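Local coordinates for protein terminal oxygenase component of carbazole 1,9a-dioxygenase (Sphingomonas, PDB 3GKQ) that probably dihydroxylates carbazole at an angular position, passing electrons from a Rieske [2Fe-2S] cluster to a mononuclear non-haem iron(II) where oxygen is activated, at residues 197-202 with 320-325; 262-265 with 271-274; 281-286 with 329-334. All coordinates share one frame; numbering follows the deposited sequence.

Contact 1. Residues 197-202 with 320-325; sequences DGNDIA and EKWVEL
Asn199 sets its amide against the rim of the Trp322 indole, ND2 standing 3.8 Å from CH2 at the edge of the ring and near its plane. Amide and ring planes are turned 77° apart, so the two flat groups meet crosswise and do not stack. With CG anti to the backbone N (chi1 -168°), the asparagine reaches across from the point where the chain leaves helix 194-198. No direct hydrogen bond joins the two segments; a water does the work. It gives its protons to Gly198 O and to Asn199 OD1 and accepts from Lys321 NZ at 2.7 Å. Lys321 is stretched out fully, which carries its ammonium to this water while its CD lies over one face of the Trp322 ring, toward the rim. A long flexible lysine suits a partly exposed bridge. Asn199 OD1 is also bound by Lys257, and its ND2 by Asp278, which probably helps to fix the amide's rotation. Leu325 brings CD1 to 4.1 Å from Gly198 O, while its CD2 lies where a side chain at 198 would collide, so glycine suits the place. The end of helix 194-198 thus packs against helix 308-328 through a bridging water, in the catalytic domain of a Rieske oxygenase.

Contact 2. Residues 262-265 with 271-274; sequences SISV and LKVD
Ser262 and Asp274 face each other as a hydrogen-bonded pair, each backbone N-H answered by the other's carbonyl. Ser262 N gives to Asp274 O at 2.8 Å, and Asp274 N returns a bond to Ser262 O at 2.9 Å. Two residues on, Ser264 N reaches Lys272 O in the carbonyl plane, and Lys272 N meets Ser264 O almost head-on, with a C=O...N angle of 165°. Lys272 O also receives the CA-H of Ile263, 3.3 Å from CA. These are the arms of an antiparallel beta hairpin, strands 262-266 and 270-274, set in the interior of the catalytic domain's sheet. The outward-turned backbone groups of Ile263 and Val265 therefore bond to Asp230 and Val228, those of Leu271 and Val273 to Glu285 and Gln283. The polar side chains share one face: Ser264 OG lies 3.6 Å from Lys272 CB and bonds to Trp266 NE1, Lys272 NZ bonds to Pro154 O, and Asp274 OD1 to Thr282 OG1. On the other face, near the iron, beta-branched Ile263, Val265 and Val273 suit strands. A chi1 of -174° swings Leu271 CG away from its own N, and CD1 leans diagonally onto Ile263 CG2 at 3.8 Å; Ile263 CG1 comes only to 4.3 Å of Val273 CG1.

Contact 3. Residues 281-286 with 329-334; sequences LTQFEW and GFNDDD. With FE2 (Fe (II) ion), chain G.
Beside the mononuclear iron site of the catalytic domain, strand 282-289 faces the turn that leads into helix 332-346, and polar side chains link the two. Gln283 and Asn331 approach from opposite directions. Gln283 NE2 donates to Asn331 OD1 at 3.1 Å, and the bond is fairly straight, 163° at the hydrogen. The acceptor lies in the amide plane of Gln283, whereas the donor is tilted 31° from the carbonyl plane of Asn331, and the two amide planes are turned steeply against each other. A water donates to both Gln283 OE1 and Asn331 OD1, closing a second link beside the direct one. The glutamine chain, its first torsion trans (chi1 -172°) and extended beyond CG, spans the gap from strand to turn, and an amide suits this buried place because it both gives and accepts. Asn331 in turn uses ND2, bonding to Asp334 OD2 at 2.9 Å nearly along the C-O axis and in its own amide plane. That bond places Asn331 as a second-shell residue. Asp334 chelates the iron through OD1 and OD2, both at 2.2 Å; His186, His190 and two waters are the other ligands. Glu285 also comes from the side opposite Asn331, OE2 3.7 Å from Asn331 ND2 without a hydrogen bond. Gln283 NE2 makes a weak bond to Glu285 OE2, which Tyr297 OH also binds, while OE1 bonds to Tyr287 OH. Glu285 OE2 and Asp334 OD2 are 5.6 Å apart, and the hydrogen bonds around Glu285 probably ease the burial of its carboxylate. Two histidines and one carboxylate on a ferrous ion form the facial triad characteristic of Rieske non-haem iron oxygenases.

Overall arrangement
All three contacts belong to the catalytic domain. Along the chain, contact 2 closes before contact 3 opens and falls between the two segments of contact 1, while the segments of contacts 1 and 3 alternate. Contacts 2 and 3, with centres about 11 Å apart, share the antiparallel sheet: strands 270-274 and 282-289 are neighbours in it, and Leu271 N lies 2.7 Å from Glu285 O. Contact 1 is about 12 Å from contact 3, centre to centre, and touches it where Trp322 packs on Leu281. It lies about 19 Å from contact 2. Helices 308-328 and 332-346 follow one another, so the chain runs from contact 1 to the iron ligand Asp334, tying sheet, helix 308-328 and metal site together.

Contact 1. Residues 197-202 with 320-325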
loop_
_atom_site.group_PDB
_atom_site.type_symbol
_atom_site.label_atom_id
_atom_site.label_comp_id
_atom_site.label_asym_id
_atom_site.label_seq_id
_atom_site.Cartn_x
_atom_site.Cartn_y
_atom_site.Cartn_z
ATOM N N ASP A 197 8.826 19.972 -35.510
ATOM C CA ASP A 197 9.293 21.227 -36.090
ATOM C C ASP A 197 10.793 21.319 -35.839
ATOM O O ASP A 197 11.550 21.786 -36.690
ATOM C CB ASP A 197 8.597 22.427 -35.443
ATOM C CG ASP A 197 7.170 22.608 -35.919
ATOM O OD1 ASP A 197 6.740 21.886 -36.842
ATOM O OD2 ASP A 197 6.475 23.485 -35.370
ATOM N N GLY A 198 11.208 20.849 -34.665
ATOM C CA GLY A 198 12.609 20.884 -34.285
ATOM C C GLY A 198 13.575 20.192 -35.227
ATOM O O GLY A 198 14.765 20.500 -35.220
ATOM N N ASN A 199 13.094 19.259 -36.039
ATOM C CA ASN A 199 13.992 18.572 -36.956
ATOM C C ASN A 199 13.348 18.280 -38.307
ATOM O O ASN A 199 13.755 17.358 -39.012
ATOM C CB ASN A 199 14.510 17.278 -36.315
ATOM C CG ASN A 199 15.663 16.659 -37.093
ATOM O OD1 ASN A 199 16.576 17.360 -37.530
ATOM N ND2 ASN A 199 15.634 15.342 -37.258
ATOM N N ASP A 200 12.341 19.075 -38.661
ATOM C CA ASP A 200 11.643 18.936 -39.939
ATOM C C ASP A 200 11.303 17.481 -40.258
ATOM O O ASP A 200 11.542 16.998 -41.371
ATOM C CB ASP A 200 12.506 19.545 -41.058
ATOM C CG ASP A 200 11.826 19.507 -42.417
ATOM O OD1 ASP A 200 10.653 19.926 -42.512
ATOM O OD2 ASP A 200 12.468 19.061 -43.394
ATOM N N ILE A 201 10.735 16.786 -39.274
ATOM C CA ILE A 201 10.358 15.386 -39.440
ATOM C C ILE A 201 8.966 15.226 -40.023
ATOM O O ILE A 201 8.041 15.947 -39.652
ATOM C CB ILE A 201 10.407 14.620 -38.081
ATOM C CG1 ILE A 201 11.769 13.948 -37.909
ATOM C CG2 ILE A 201 9.316 13.561 -38.018
ATOM C CD1 ILE A 201 12.889 14.895 -37.740
ATOM N N ALA A 202 8.820 14.282 -40.944
ATOM C CA ALA A 202 7.520 14.007 -41.531
ATOM C C ALA A 202 6.875 12.929 -40.653
ATOM O O ALA A 202 7.342 11.791 -40.619
ATOM C CB ALA A 202 7.678 13.500 -42.951
ATOM N N GLU A 320 24.036 17.387 -26.185
ATOM C CA GLU A 320 23.533 18.730 -26.422
ATOM C C GLU A 320 22.231 18.882 -27.199
ATOM O O GLU A 320 21.545 19.892 -27.051
ATOM C CB GLU A 320 24.628 19.551 -27.104
ATOM C CG GLU A 320 25.781 19.926 -26.177
ATOM C CD GLU A 320 27.090 20.136 -26.922
ATOM O OE1 GLU A 320 27.059 20.685 -28.044
ATOM O OE2 GLU A 320 28.151 19.759 -26.378
ATOM N N LYS A 321 21.870 17.894 -28.008
ATOM C CA LYS A 321 20.654 18.025 -28.804
ATOM C C LYS A 321 19.607 16.916 -28.683
ATOM O O LYS A 321 18.495 17.147 -28.212
ATOM C CB LYS A 321 21.040 18.186 -30.279
ATOM C CG LYS A 321 19.867 18.380 -31.232
ATOM C CD LYS A 321 20.369 18.558 -32.664
ATOM C CE LYS A 321 19.243 18.906 -33.627
ATOM N NZ LYS A 321 19.753 19.142 -35.017
ATOM N N TRP A 322 19.977 15.719 -29.115
ATOM C CA TRP A 322 19.071 14.581 -29.131
ATOM C C TRP A 322 18.434 14.116 -27.824
ATOM O O TRP A 322 17.293 13.650 -27.832
ATOM C CB TRP A 322 19.770 13.421 -29.829
ATOM C CG TRP A 322 20.216 13.814 -31.200
ATOM C CD1 TRP A 322 21.493 13.814 -31.680
ATOM C CD2 TRP A 322 19.385 14.300 -32.264
ATOM N NE1 TRP A 322 21.511 14.272 -32.977
ATOM C CE2 TRP A 322 20.230 14.577 -33.361
ATOM C CE3 TRP A 322 18.006 14.528 -32.397
ATOM C CZ2 TRP A 322 19.746 15.073 -34.578
ATOM C CZ3 TRP A 322 17.522 15.022 -33.610
ATOM C CH2 TRP A 322 18.394 15.288 -34.684
ATOM N N VAL A 323 19.141 14.239 -26.707
ATOM C CA VAL A 323 18.571 13.814 -25.436
ATOM C C VAL A 323 17.279 14.566 -25.109
ATOM O O VAL A 323 16.253 13.947 -24.829
ATOM C CB VAL A 323 19.583 13.989 -24.270
ATOM C CG1 VAL A 323 18.869 13.892 -22.928
ATOM C CG2 VAL A 323 20.654 12.908 -24.351
ATOM N N GLU A 324 17.320 15.895 -25.166
ATOM C CA GLU A 324 16.138 16.692 -24.850
ATOM C C GLU A 324 15.125 16.826 -25.985
ATOM O O GLU A 324 13.922 16.929 -25.736
ATOM C CB GLU A 324 16.544 18.096 -24.391
ATOM C CG GLU A 324 17.272 18.153 -23.058
ATOM C CD GLU A 324 16.525 17.445 -21.935
ATOM O OE1 GLU A 324 15.272 17.470 -21.925
ATOM O OE2 GLU A 324 17.197 16.871 -21.050
ATOM N N LEU A 325 15.602 16.828 -27.224
ATOM C CA LEU A 325 14.717 16.983 -28.375
ATOM C C LEU A 325 13.951 15.712 -28.748
ATOM O O LEU A 325 12.783 15.775 -29.140
ATOM C CB LEU A 325 15.522 17.444 -29.595
ATOM C CG LEU A 325 14.946 18.484 -30.571
ATOM C CD1 LEU A 325 15.427 18.135 -31.975
ATOM C CD2 LEU A 325 13.429 18.511 -30.534
HETATM O O HOH W 1 17.419 19.428 -36.426
#

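Contact 2. Residues 262-265 with 271-274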
loop_
_atom_site.group_PDB
_atom_site.type_symbol
_atom_site.label_atom_id
_atom_site.label_comp_id
_atom_site.label_asym_id
_atom_site.label_seq_id
_atom_site.Cartn_x
_atom_site.Cartn_y
_atom_site.Cartn_z
ATOM N N SER A 262 12.072 1.718 -41.111
ATOM C CA SER A 262 12.116 0.306 -40.766
ATOM C C SER A 262 12.080 0.109 -39.259
ATOM O O SER A 262 13.040 0.443 -38.555
ATOM C CB SER A 262 13.383 -0.335 -41.324
ATOM O OG SER A 262 13.533 -1.654 -40.827
ATOM N N ILE A 263 10.968 -0.432 -38.768
ATOM C CA ILE A 263 10.808 -0.694 -37.344
ATOM C C ILE A 263 10.758 -2.204 -37.136
ATOM O O ILE A 263 10.161 -2.930 -37.933
ATOM C CB ILE A 263 9.507 -0.073 -36.799
ATOM C CG1 ILE A 263 9.460 1.416 -37.144
ATOM C CG2 ILE A 263 9.436 -0.256 -35.290
ATOM C CD1 ILE A 263 8.219 2.116 -36.643
ATOM N N SER A 264 11.395 -2.675 -36.070
ATOM C CA SER A 264 11.411 -4.102 -35.778
ATOM C C SER A 264 11.600 -4.358 -34.287
ATOM O O SER A 264 12.193 -3.547 -33.581
ATOM C CB SER A 264 12.529 -4.788 -36.570
ATOM O OG SER A 264 13.788 -4.188 -36.309
ATOM N N VAL A 265 11.084 -5.487 -33.811
ATOM C CA VAL A 265 11.207 -5.849 -32.404
ATOM C C VAL A 265 11.858 -7.223 -32.333
ATOM O O VAL A 265 11.571 -8.093 -33.153
ATOM C CB VAL A 265 9.822 -5.867 -31.695
ATOM C CG1 VAL A 265 8.920 -6.939 -32.310
ATOM C CG2 VAL A 265 10.007 -6.108 -30.201
ATOM N N LEU A 271 13.484 -2.994 -29.221
ATOM C CA LEU A 271 13.048 -2.317 -30.434
ATOM C C LEU A 271 14.175 -1.658 -31.221
ATOM O O LEU A 271 15.184 -1.228 -30.653
ATOM C CB LEU A 271 12.017 -1.249 -30.074
ATOM C CG LEU A 271 11.309 -0.504 -31.211
ATOM C CD1 LEU A 271 10.201 -1.376 -31.780
ATOM C CD2 LEU A 271 10.721 0.796 -30.674
ATOM N N LYS A 272 13.991 -1.595 -32.536
ATOM C CA LYS A 272 14.943 -0.946 -33.430
ATOM C C LYS A 272 14.158 -0.084 -34.412
ATOM O O LYS A 272 13.364 -0.599 -35.203
ATOM C CB LYS A 272 15.776 -1.966 -34.211
ATOM C CG LYS A 272 16.753 -1.301 -35.193
ATOM C CD LYS A 272 17.558 -2.315 -35.986
ATOM C CE LYS A 272 18.448 -1.627 -37.020
ATOM N NZ LYS A 272 19.212 -2.620 -37.831
ATOM N N VAL A 273 14.366 1.227 -34.339
ATOM C CA VAL A 273 13.691 2.168 -35.232
ATOM C C VAL A 273 14.777 2.770 -36.119
ATOM O O VAL A 273 15.693 3.443 -35.636
ATOM C CB VAL A 273 12.984 3.275 -34.436
ATOM C CG1 VAL A 273 12.209 4.179 -35.374
ATOM C CG2 VAL A 273 12.042 2.649 -33.408
ATOM N N ASP A 274 14.677 2.522 -37.421
ATOM C CA ASP A 274 15.689 2.998 -38.350
ATOM C C ASP A 274 15.138 3.681 -39.603
ATOM O O ASP A 274 14.359 3.090 -40.353
ATOM C CB ASP A 274 16.567 1.811 -38.741
ATOM C CG ASP A 274 17.846 2.228 -39.419
ATOM O OD1 ASP A 274 18.385 3.301 -39.070
ATOM O OD2 ASP A 274 18.323 1.467 -40.289
#

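Contact 3. Residues 281-286 with 329-334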
loop_
_atom_site.group_PDB
_atom_site.type_symbol
_atom_site.label_atom_id
_atom_site.label_comp_id
_atom_site.label_asym_id
_atom_site.label_seq_id
_atom_site.Cartn_x
_atom_site.Cartn_y
_atom_site.Cartn_z
ATOM N N LEU A 281 20.686 8.722 -37.697
ATOM C CA LEU A 281 20.699 7.976 -36.443
ATOM C C LEU A 281 19.777 6.764 -36.442
ATOM O O LEU A 281 18.863 6.661 -37.256
ATOM C CB LEU A 281 20.298 8.900 -35.291
ATOM C CG LEU A 281 21.155 10.149 -35.080
ATOM C CD1 LEU A 281 20.514 11.041 -34.028
ATOM C CD2 LEU A 281 22.557 9.734 -34.664
ATOM N N THR A 282 20.041 5.846 -35.518
ATOM C CA THR A 282 19.231 4.645 -35.359
ATOM C C THR A 282 18.939 4.510 -33.872
ATOM O O THR A 282 19.847 4.599 -33.044
ATOM C CB THR A 282 19.969 3.379 -35.842
ATOM O OG1 THR A 282 20.195 3.464 -37.254
ATOM C CG2 THR A 282 19.136 2.134 -35.554
ATOM N N GLN A 283 17.675 4.305 -33.528
ATOM C CA GLN A 283 17.308 4.173 -32.129
ATOM C C GLN A 283 17.015 2.730 -31.729
ATOM O O GLN A 283 16.330 1.997 -32.448
ATOM C CB GLN A 283 16.102 5.054 -31.814
ATOM C CG GLN A 283 15.776 5.112 -30.330
ATOM C CD GLN A 283 14.816 6.229 -29.995
ATOM O OE1 GLN A 283 14.929 7.331 -30.527
ATOM N NE2 GLN A 283 13.873 5.958 -29.097
ATOM N N PHE A 284 17.548 2.340 -30.576
ATOM C CA PHE A 284 17.371 0.998 -30.025
ATOM C C PHE A 284 16.767 1.160 -28.629
ATOM O O PHE A 284 17.249 1.976 -27.840
ATOM C CB PHE A 284 18.725 0.294 -29.906
ATOM C CG PHE A 284 19.474 0.174 -31.208
ATOM C CD1 PHE A 284 19.264 -0.912 -32.053
ATOM C CD2 PHE A 284 20.413 1.136 -31.574
ATOM C CE1 PHE A 284 19.982 -1.043 -33.244
ATOM C CE2 PHE A 284 21.134 1.014 -32.764
ATOM C CZ PHE A 284 20.919 -0.078 -33.599
ATOM N N GLU A 285 15.724 0.394 -28.321
ATOM C CA GLU A 285 15.087 0.490 -27.007
ATOM C C GLU A 285 14.898 -0.861 -26.328
ATOM O O GLU A 285 14.498 -1.834 -26.965
ATOM C CB GLU A 285 13.706 1.142 -27.111
ATOM C CG GLU A 285 13.655 2.470 -27.828
ATOM C CD GLU A 285 12.338 3.187 -27.596
ATOM O OE1 GLU A 285 11.279 2.517 -27.599
ATOM O OE2 GLU A 285 12.362 4.421 -27.414
ATOM N N TRP A 286 15.183 -0.901 -25.028
ATOM C CA TRP A 286 15.008 -2.102 -24.210
ATOM C C TRP A 286 13.953 -1.774 -23.157
ATOM O O TRP A 286 13.820 -0.624 -22.735
ATOM C CB TRP A 286 16.309 -2.482 -23.494
ATOM C CG TRP A 286 17.241 -3.369 -24.279
ATOM C CD1 TRP A 286 17.331 -4.729 -24.209
ATOM C CD2 TRP A 286 18.231 -2.952 -25.229
ATOM N NE1 TRP A 286 18.319 -5.187 -25.050
ATOM C CE2 TRP A 286 18.889 -4.115 -25.690
ATOM C CE3 TRP A 286 18.628 -1.705 -25.737
ATOM C CZ2 TRP A 286 19.922 -4.074 -26.632
ATOM C CZ3 TRP A 286 19.655 -1.660 -26.675
ATOM C CH2 TRP A 286 20.290 -2.840 -27.111
ATOM N N GLY A 329 11.885 14.717 -25.529
ATOM C CA GLY A 329 10.932 15.490 -26.307
ATOM C C GLY A 329 9.949 14.689 -27.135
ATOM O O GLY A 329 8.826 15.139 -27.378
ATOM N N PHE A 330 10.364 13.507 -27.574
ATOM C CA PHE A 330 9.509 12.650 -28.381
ATOM C C PHE A 330 8.960 11.452 -27.596
ATOM O O PHE A 330 7.761 11.176 -27.638
ATOM C CB PHE A 330 10.286 12.136 -29.594
ATOM C CG PHE A 330 9.443 11.372 -30.580
ATOM C CD1 PHE A 330 8.709 12.041 -31.553
ATOM C CD2 PHE A 330 9.398 9.981 -30.545
ATOM C CE1 PHE A 330 7.940 11.339 -32.480
ATOM C CE2 PHE A 330 8.634 9.267 -31.463
ATOM C CZ PHE A 330 7.903 9.951 -32.440
ATOM N N ASN A 331 9.828 10.742 -26.880
ATOM C CA ASN A 331 9.390 9.561 -26.138
ATOM C C ASN A 331 8.693 9.764 -24.797
ATOM O O ASN A 331 8.047 8.838 -24.304
ATOM C CB ASN A 331 10.557 8.586 -25.960
ATOM C CG ASN A 331 10.999 7.968 -27.274
ATOM O OD1 ASN A 331 12.141 8.137 -27.698
ATOM N ND2 ASN A 331 10.088 7.256 -27.932
ATOM N N ASP A 332 8.806 10.943 -24.195
ATOM C CA ASP A 332 8.134 11.157 -22.917
ATOM C C ASP A 332 6.642 10.844 -23.035
ATOM O O ASP A 332 6.024 10.379 -22.079
ATOM C CB ASP A 332 8.326 12.594 -22.421
ATOM C CG ASP A 332 9.689 12.816 -21.780
ATOM O OD1 ASP A 332 10.454 11.837 -21.628
ATOM O OD2 ASP A 332 9.993 13.972 -21.421
ATOM N N ASP A 333 6.074 11.082 -24.216
ATOM C CA ASP A 333 4.653 10.815 -24.449
ATOM C C ASP A 333 4.316 9.323 -24.459
ATOM O O ASP A 333 3.169 8.944 -24.223
ATOM C CB ASP A 333 4.191 11.439 -25.774
ATOM C CG ASP A 333 4.116 12.961 -25.715
ATOM O OD1 ASP A 333 3.597 13.500 -24.717
ATOM O OD2 ASP A 333 4.567 13.620 -26.673
ATOM N N ASP A 334 5.305 8.479 -24.743
ATOM C CA ASP A 334 5.077 7.037 -24.771
ATOM C C ASP A 334 4.846 6.501 -23.347
ATOM O O ASP A 334 4.170 5.489 -23.153
ATOM C CB ASP A 334 6.266 6.313 -25.434
ATOM C CG ASP A 334 6.215 6.358 -26.971
ATOM O OD1 ASP A 334 5.163 6.027 -27.547
ATOM O OD2 ASP A 334 7.227 6.709 -27.615
HETATM FE FE FE2 G . 6.280 6.067 -29.481
HETATM O O HOH W 2 13.662 9.577 -29.719
HETATM O O HOH W 3 9.101 3.843 -27.002
HETATM O O HOH W 4 7.599 5.841 -31.005
HETATM O O HOH W 5 7.096 3.908 -28.954
#